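Phage-related conserved hypothetical protein, BB2244 (Bordetella bronchiseptica, PDB 2BDV) is of unknown function but belongs to the SRAP (SOS response-associated peptidase) family and probably takes part in the response to DNA damage. Local coordinates at residues F70-I79 with E143-D153. Sequence-based numbering, arbitrary orientation.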
ATOM      1  N   PHE A  70     -15.138   1.800  -2.953  1.00 42.05           N
ATOM      2  CA  PHE A  70     -14.062   0.855  -3.173  1.00 41.58           C
ATOM      3  C   PHE A  70     -12.790   1.571  -2.763  1.00 40.53           C
ATOM      4  O   PHE A  70     -12.020   2.034  -3.606  1.00 41.32           O
ATOM      5  CB  PHE A  70     -13.998   0.452  -4.637  1.00 41.25           C
ATOM      6  CG  PHE A  70     -12.968  -0.593  -4.924  1.00 40.93           C
ATOM      7  CD1 PHE A  70     -11.855  -0.292  -5.708  1.00 40.96           C
ATOM      8  CD2 PHE A  70     -13.123  -1.887  -4.437  1.00 40.70           C
ATOM      9  CE1 PHE A  70     -10.905  -1.269  -6.003  1.00 41.46           C
ATOM     10  CE2 PHE A  70     -12.180  -2.877  -4.723  1.00 41.22           C
ATOM     11  CZ  PHE A  70     -11.068  -2.569  -5.512  1.00 41.73           C
HETATM   12  N   MSE A  71     -12.588   1.663  -1.454  1.00 38.04           N
HETATM   13  CA  MSE A  71     -11.433   2.343  -0.883  1.00 35.09           C
HETATM   14  C   MSE A  71     -10.114   1.619  -1.101  1.00 31.21           C
HETATM   15  O   MSE A  71      -9.934   0.475  -0.669  1.00 28.80           O
HETATM   16  CB  MSE A  71     -11.669   2.565   0.608  1.00 39.75           C
HETATM   17  CG  MSE A  71     -12.803   3.532   0.906  1.00 46.70           C
HETATM   18 SE   MSE A  71     -13.493   3.290   2.704  1.00 60.33          SE
HETATM   19  CE  MSE A  71     -15.382   3.165   2.285  1.00 54.79           C
ATOM     20  N   ILE A  72      -9.190   2.313  -1.761  1.00 26.17           N
ATOM     21  CA  ILE A  72      -7.868   1.773  -2.065  1.00 23.78           C
ATOM     22  C   ILE A  72      -6.766   2.371  -1.200  1.00 20.86           C
ATOM     23  O   ILE A  72      -5.701   1.776  -1.043  1.00 20.44           O
ATOM     24  CB  ILE A  72      -7.493   2.011  -3.535  1.00 22.97           C
ATOM     25  CG1 ILE A  72      -7.454   3.518  -3.818  1.00 24.27           C
ATOM     26  CG2 ILE A  72      -8.496   1.320  -4.438  1.00 24.16           C
ATOM     27  CD1 ILE A  72      -6.967   3.872  -5.209  1.00 26.43           C
ATOM     28  N   ASN A  73      -7.020   3.557  -0.660  1.00 20.80           N
ATOM     29  CA  ASN A  73      -6.061   4.242   0.198  1.00 21.40           C
ATOM     30  C   ASN A  73      -6.750   4.590   1.513  1.00 21.55           C
ATOM     31  O   ASN A  73      -7.954   4.846   1.539  1.00 22.51           O
ATOM     32  CB  ASN A  73      -5.560   5.542  -0.455  1.00 23.44           C
ATOM     33  CG  ASN A  73      -4.863   5.310  -1.783  1.00 24.39           C
ATOM     34  OD1 ASN A  73      -4.132   4.329  -1.956  1.00 25.14           O
ATOM     35  ND2 ASN A  73      -5.065   6.226  -2.724  1.00 24.30           N
ATOM     36  N   ALA A  74      -5.985   4.602   2.600  1.00 19.97           N
ATOM     37  CA  ALA A  74      -6.532   4.935   3.909  1.00 19.10           C
ATOM     38  C   ALA A  74      -5.874   6.221   4.411  1.00 18.87           C
ATOM     39  O   ALA A  74      -4.698   6.224   4.778  1.00 17.69           O
ATOM     40  CB  ALA A  74      -6.285   3.792   4.888  1.00 17.92           C
ATOM     41  N   LYS A  75      -6.640   7.310   4.411  1.00 18.43           N
ATOM     42  CA  LYS A  75      -6.143   8.616   4.840  1.00 22.80           C
ATOM     43  C   LYS A  75      -5.541   8.591   6.244  1.00 22.82           C
ATOM     44  O   LYS A  75      -6.215   8.297   7.230  1.00 21.74           O
ATOM     45  CB  LYS A  75      -7.264   9.669   4.774  1.00 23.48           C
ATOM     46  CG  LYS A  75      -6.820  11.091   5.117  1.00 24.87           C
ATOM     47  CD  LYS A  75      -7.978  12.069   5.017  1.00 25.10           C
ATOM     48  CE  LYS A  75      -8.383  12.322   3.580  1.00 28.25           C
ATOM     49  NZ  LYS A  75      -7.412  13.213   2.883  1.00 29.98           N
ATOM     50  N   LEU A  76      -4.254   8.907   6.305  1.00 24.20           N
ATOM     51  CA  LEU A  76      -3.502   8.933   7.541  1.00 25.46           C
ATOM     52  C   LEU A  76      -4.238   9.656   8.666  1.00 26.89           C
ATOM     53  O   LEU A  76      -4.317   9.160   9.788  1.00 28.47           O
ATOM     54  CB  LEU A  76      -2.144   9.590   7.279  1.00 25.11           C
ATOM     55  CG  LEU A  76      -1.169   9.740   8.439  1.00 25.08           C
ATOM     56  CD1 LEU A  76      -1.660  10.844   9.356  1.00 26.83           C
ATOM     57  CD2 LEU A  76      -1.032   8.415   9.191  1.00 23.26           C
ATOM     58  N   GLU A  77      -4.789  10.824   8.370  1.00 27.62           N
ATOM     59  CA  GLU A  77      -5.479  11.586   9.396  1.00 29.58           C
ATOM     60  C   GLU A  77      -6.750  10.930   9.919  1.00 28.35           C
ATOM     61  O   GLU A  77      -7.058  11.044  11.104  1.00 27.99           O
ATOM     62  CB  GLU A  77      -5.804  12.981   8.888  1.00 33.05           C
ATOM     63  CG  GLU A  77      -6.290  13.881   9.986  1.00 38.79           C
ATOM     64  CD  GLU A  77      -6.243  15.324   9.589  1.00 42.61           C
ATOM     65  OE1 GLU A  77      -6.964  15.692   8.634  1.00 43.55           O
ATOM     66  OE2 GLU A  77      -5.476  16.081  10.228  1.00 44.42           O
ATOM     67  N   THR A  78      -7.497  10.260   9.047  1.00 26.75           N
ATOM     68  CA  THR A  78      -8.706   9.592   9.502  1.00 26.81           C
ATOM     69  C   THR A  78      -8.301   8.482  10.471  1.00 26.72           C
ATOM     70  O   THR A  78      -9.008   8.201  11.435  1.00 29.07           O
ATOM     71  CB  THR A  78      -9.512   9.009   8.327  1.00 26.32           C
ATOM     72  OG1 THR A  78     -10.005  10.079   7.515  1.00 26.25           O
ATOM     73  CG2 THR A  78     -10.695   8.194   8.838  1.00 24.81           C
ATOM     74  N   ILE A  79      -7.146   7.871  10.233  1.00 26.52           N
ATOM     75  CA  ILE A  79      -6.666   6.817  11.117  1.00 26.95           C
ATOM     76  C   ILE A  79      -6.221   7.440  12.445  1.00 29.17           C
ATOM     77  O   ILE A  79      -6.433   6.864  13.512  1.00 28.01           O
ATOM     78  CB  ILE A  79      -5.483   6.043  10.480  1.00 25.31           C
ATOM     79  CG1 ILE A  79      -5.907   5.483   9.122  1.00 23.82           C
ATOM     80  CG2 ILE A  79      -5.037   4.917  11.402  1.00 24.59           C
ATOM     81  CD1 ILE A  79      -4.799   4.779   8.369  1.00 19.54           C
ATOM     82  N   GLU A 143     -13.908  -8.241  -1.974  1.00 28.77           N
ATOM     83  CA  GLU A 143     -13.789  -6.818  -1.663  1.00 29.06           C
ATOM     84  C   GLU A 143     -14.220  -6.522  -0.240  1.00 26.62           C
ATOM     85  O   GLU A 143     -13.746  -5.563   0.368  1.00 25.65           O
ATOM     86  CB  GLU A 143     -14.630  -5.968  -2.617  1.00 31.65           C
ATOM     87  CG  GLU A 143     -14.459  -6.328  -4.065  1.00 38.39           C
ATOM     88  CD  GLU A 143     -15.259  -7.558  -4.421  1.00 43.05           C
ATOM     89  OE1 GLU A 143     -14.966  -8.178  -5.466  1.00 45.08           O
ATOM     90  OE2 GLU A 143     -16.190  -7.894  -3.652  1.00 43.67           O
ATOM     91  N   ALA A 144     -15.131  -7.336   0.281  1.00 24.90           N
ATOM     92  CA  ALA A 144     -15.615  -7.164   1.642  1.00 25.61           C
ATOM     93  C   ALA A 144     -14.466  -7.379   2.619  1.00 25.31           C
ATOM     94  O   ALA A 144     -14.534  -6.955   3.776  1.00 27.52           O
ATOM     95  CB  ALA A 144     -16.742  -8.143   1.937  1.00 25.50           C
ATOM     96  N   HIS A 145     -13.409  -8.038   2.156  1.00 22.72           N
ATOM     97  CA  HIS A 145     -12.250  -8.267   3.010  1.00 22.71           C
ATOM     98  C   HIS A 145     -10.969  -7.752   2.361  1.00 20.79           C
ATOM     99  O   HIS A 145      -9.884  -8.261   2.623  1.00 18.88           O
ATOM    100  CB  HIS A 145     -12.128  -9.757   3.357  1.00 22.23           C
ATOM    101  CG  HIS A 145     -13.321 -10.295   4.081  1.00 23.93           C
ATOM    102  ND1 HIS A 145     -14.457 -10.721   3.426  1.00 25.69           N
ATOM    103  CD2 HIS A 145     -13.596 -10.390   5.405  1.00 25.19           C
ATOM    104  CE1 HIS A 145     -15.380 -11.049   4.314  1.00 24.92           C
ATOM    105  NE2 HIS A 145     -14.883 -10.855   5.523  1.00 24.37           N
ATOM    106  N   GLY A 146     -11.106  -6.726   1.523  1.00 20.73           N
ATOM    107  CA  GLY A 146      -9.950  -6.147   0.851  1.00 19.70           C
ATOM    108  C   GLY A 146      -9.192  -5.171   1.737  1.00 19.35           C
ATOM    109  O   GLY A 146      -9.652  -4.836   2.827  1.00 18.66           O
ATOM    110  N   PHE A 147      -8.027  -4.707   1.286  1.00 17.83           N
ATOM    111  CA  PHE A 147      -7.247  -3.769   2.090  1.00 14.65           C
ATOM    112  C   PHE A 147      -7.013  -2.439   1.385  1.00 14.36           C
ATOM    113  O   PHE A 147      -7.304  -2.300   0.201  1.00 11.71           O
ATOM    114  CB  PHE A 147      -5.890  -4.380   2.481  1.00 17.17           C
ATOM    115  CG  PHE A 147      -4.937  -4.569   1.326  1.00 19.07           C
ATOM    116  CD1 PHE A 147      -4.806  -5.809   0.713  1.00 18.83           C
ATOM    117  CD2 PHE A 147      -4.150  -3.511   0.868  1.00 21.22           C
ATOM    118  CE1 PHE A 147      -3.904  -6.003  -0.337  1.00 19.88           C
ATOM    119  CE2 PHE A 147      -3.239  -3.691  -0.187  1.00 20.18           C
ATOM    120  CZ  PHE A 147      -3.117  -4.942  -0.790  1.00 19.09           C
ATOM    121  N   ALA A 148      -6.509  -1.459   2.127  1.00 12.34           N
ATOM    122  CA  ALA A 148      -6.188  -0.158   1.557  1.00 14.87           C
ATOM    123  C   ALA A 148      -4.750   0.195   1.986  1.00 15.38           C
ATOM    124  O   ALA A 148      -4.312  -0.190   3.074  1.00 16.71           O
ATOM    125  CB  ALA A 148      -7.168   0.898   2.058  1.00 14.08           C
ATOM    126  N   ILE A 149      -4.008   0.897   1.131  1.00 13.74           N
ATOM    127  CA  ILE A 149      -2.647   1.305   1.475  1.00 14.22           C
ATOM    128  C   ILE A 149      -2.752   2.599   2.283  1.00 13.67           C
ATOM    129  O   ILE A 149      -3.468   3.508   1.882  1.00 13.87           O
ATOM    130  CB  ILE A 149      -1.777   1.603   0.213  1.00 14.69           C
ATOM    131  CG1 ILE A 149      -1.712   0.375  -0.694  1.00 15.74           C
ATOM    132  CG2 ILE A 149      -0.355   1.978   0.622  1.00 11.99           C
ATOM    133  CD1 ILE A 149      -1.373  -0.887   0.058  1.00 21.22           C
ATOM    134  N   VAL A 150      -2.069   2.681   3.424  1.00 14.77           N
ATOM    135  CA  VAL A 150      -2.113   3.911   4.227  1.00 14.59           C
ATOM    136  C   VAL A 150      -1.352   4.984   3.451  1.00 15.93           C
ATOM    137  O   VAL A 150      -0.191   4.788   3.101  1.00 17.10           O
ATOM    138  CB  VAL A 150      -1.435   3.750   5.592  1.00 14.23           C
ATOM    139  CG1 VAL A 150      -1.465   5.083   6.342  1.00 11.77           C
ATOM    140  CG2 VAL A 150      -2.129   2.668   6.398  1.00 12.21           C
ATOM    141  N   THR A 151      -2.022   6.104   3.186  1.00 14.86           N
ATOM    142  CA  THR A 151      -1.454   7.219   2.437  1.00 16.76           C
ATOM    143  C   THR A 151      -1.375   8.522   3.252  1.00 17.89           C
ATOM    144  O   THR A 151      -2.166   8.751   4.170  1.00 14.29           O
ATOM    145  CB  THR A 151      -2.290   7.500   1.175  1.00 13.21           C
ATOM    146  OG1 THR A 151      -3.668   7.635   1.546  1.00 14.74           O
ATOM    147  CG2 THR A 151      -2.155   6.352   0.173  1.00 13.56           C
ATOM    148  N   ASN A 152      -0.431   9.382   2.882  1.00 18.63           N
ATOM    149  CA  ASN A 152      -0.233  10.657   3.552  1.00 21.13           C
ATOM    150  C   ASN A 152      -0.788  11.757   2.669  1.00 23.33           C
ATOM    151  O   ASN A 152      -0.037  12.493   2.021  1.00 23.69           O
ATOM    152  CB  ASN A 152       1.256  10.889   3.785  1.00 22.38           C
ATOM    153  CG  ASN A 152       1.527  12.043   4.725  1.00 23.12           C
ATOM    154  OD1 ASN A 152       2.679  12.326   5.047  1.00 20.88           O
ATOM    155  ND2 ASN A 152       0.467  12.715   5.172  1.00 23.96           N
ATOM    156  N   ASP A 153      -2.110  11.864   2.650  1.00 23.96           N
ATOM    157  CA  ASP A 153      -2.805  12.846   1.827  1.00 26.63           C
ATOM    158  C   ASP A 153      -2.301  14.279   1.983  1.00 26.36           C
ATOM    159  O   ASP A 153      -2.183  15.011   0.998  1.00 26.69           O
ATOM    160  CB  ASP A 153      -4.307  12.770   2.121  1.00 27.58           C
ATOM    161  CG  ASP A 153      -4.912  11.430   1.720  1.00 29.93           C
ATOM    162  OD1 ASP A 153      -4.243  10.388   1.915  1.00 27.24           O
ATOM    163  OD2 ASP A 153      -6.059  11.416   1.216  1.00 29.76           O
TER
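Ile72 O is gripped by two N-H groups: Ile149 N lies 2.9 Å from Ile72 O, and the indole NE1 of Trp60 also bonds to this oxygen. The first bond opens a short parallel beta ladder. Strand 73-75 is an outermost strand of a mixed sheet and lies beside strand 147-151, which is antiparallel to strand 126-133 on its other flank. Ala74 carries the middle of the ladder. Ala74 N donates to Ile149 O (2.8 Å), and Ala74 O accepts from Thr151 N (3.1 Å). Leu76 N then meets Thr151 O at 3.0 Å, nearly end-on to the carbonyl (C=O...N 171°), which extends the pairing into the first turn of helix 76-80.

On one sheet face, Ile79 CD1 sits 3.9 Å from both CG1 and CG2 of Val150. Leu191 of helix 184-191 packs on both residues. On the other face, the Asn73 side chain runs roughly perpendicular to that of Thr151, with Asn73 CB 3.6 Å from Thr151 CG2.

Asp153 has two different partners for its carboxylate oxygens. Lys75 bends at chi3 and chi4 (-72° and -75°), which curls its ammonium back to form a salt bridge. Lys75 NZ meets Asp153 OD2 at 2.8 Å, from above the carboxylate plane. Thr151 OG1 donates to Asp153 OD1 at 2.8 Å, almost in line with the bond from CG to that oxygen.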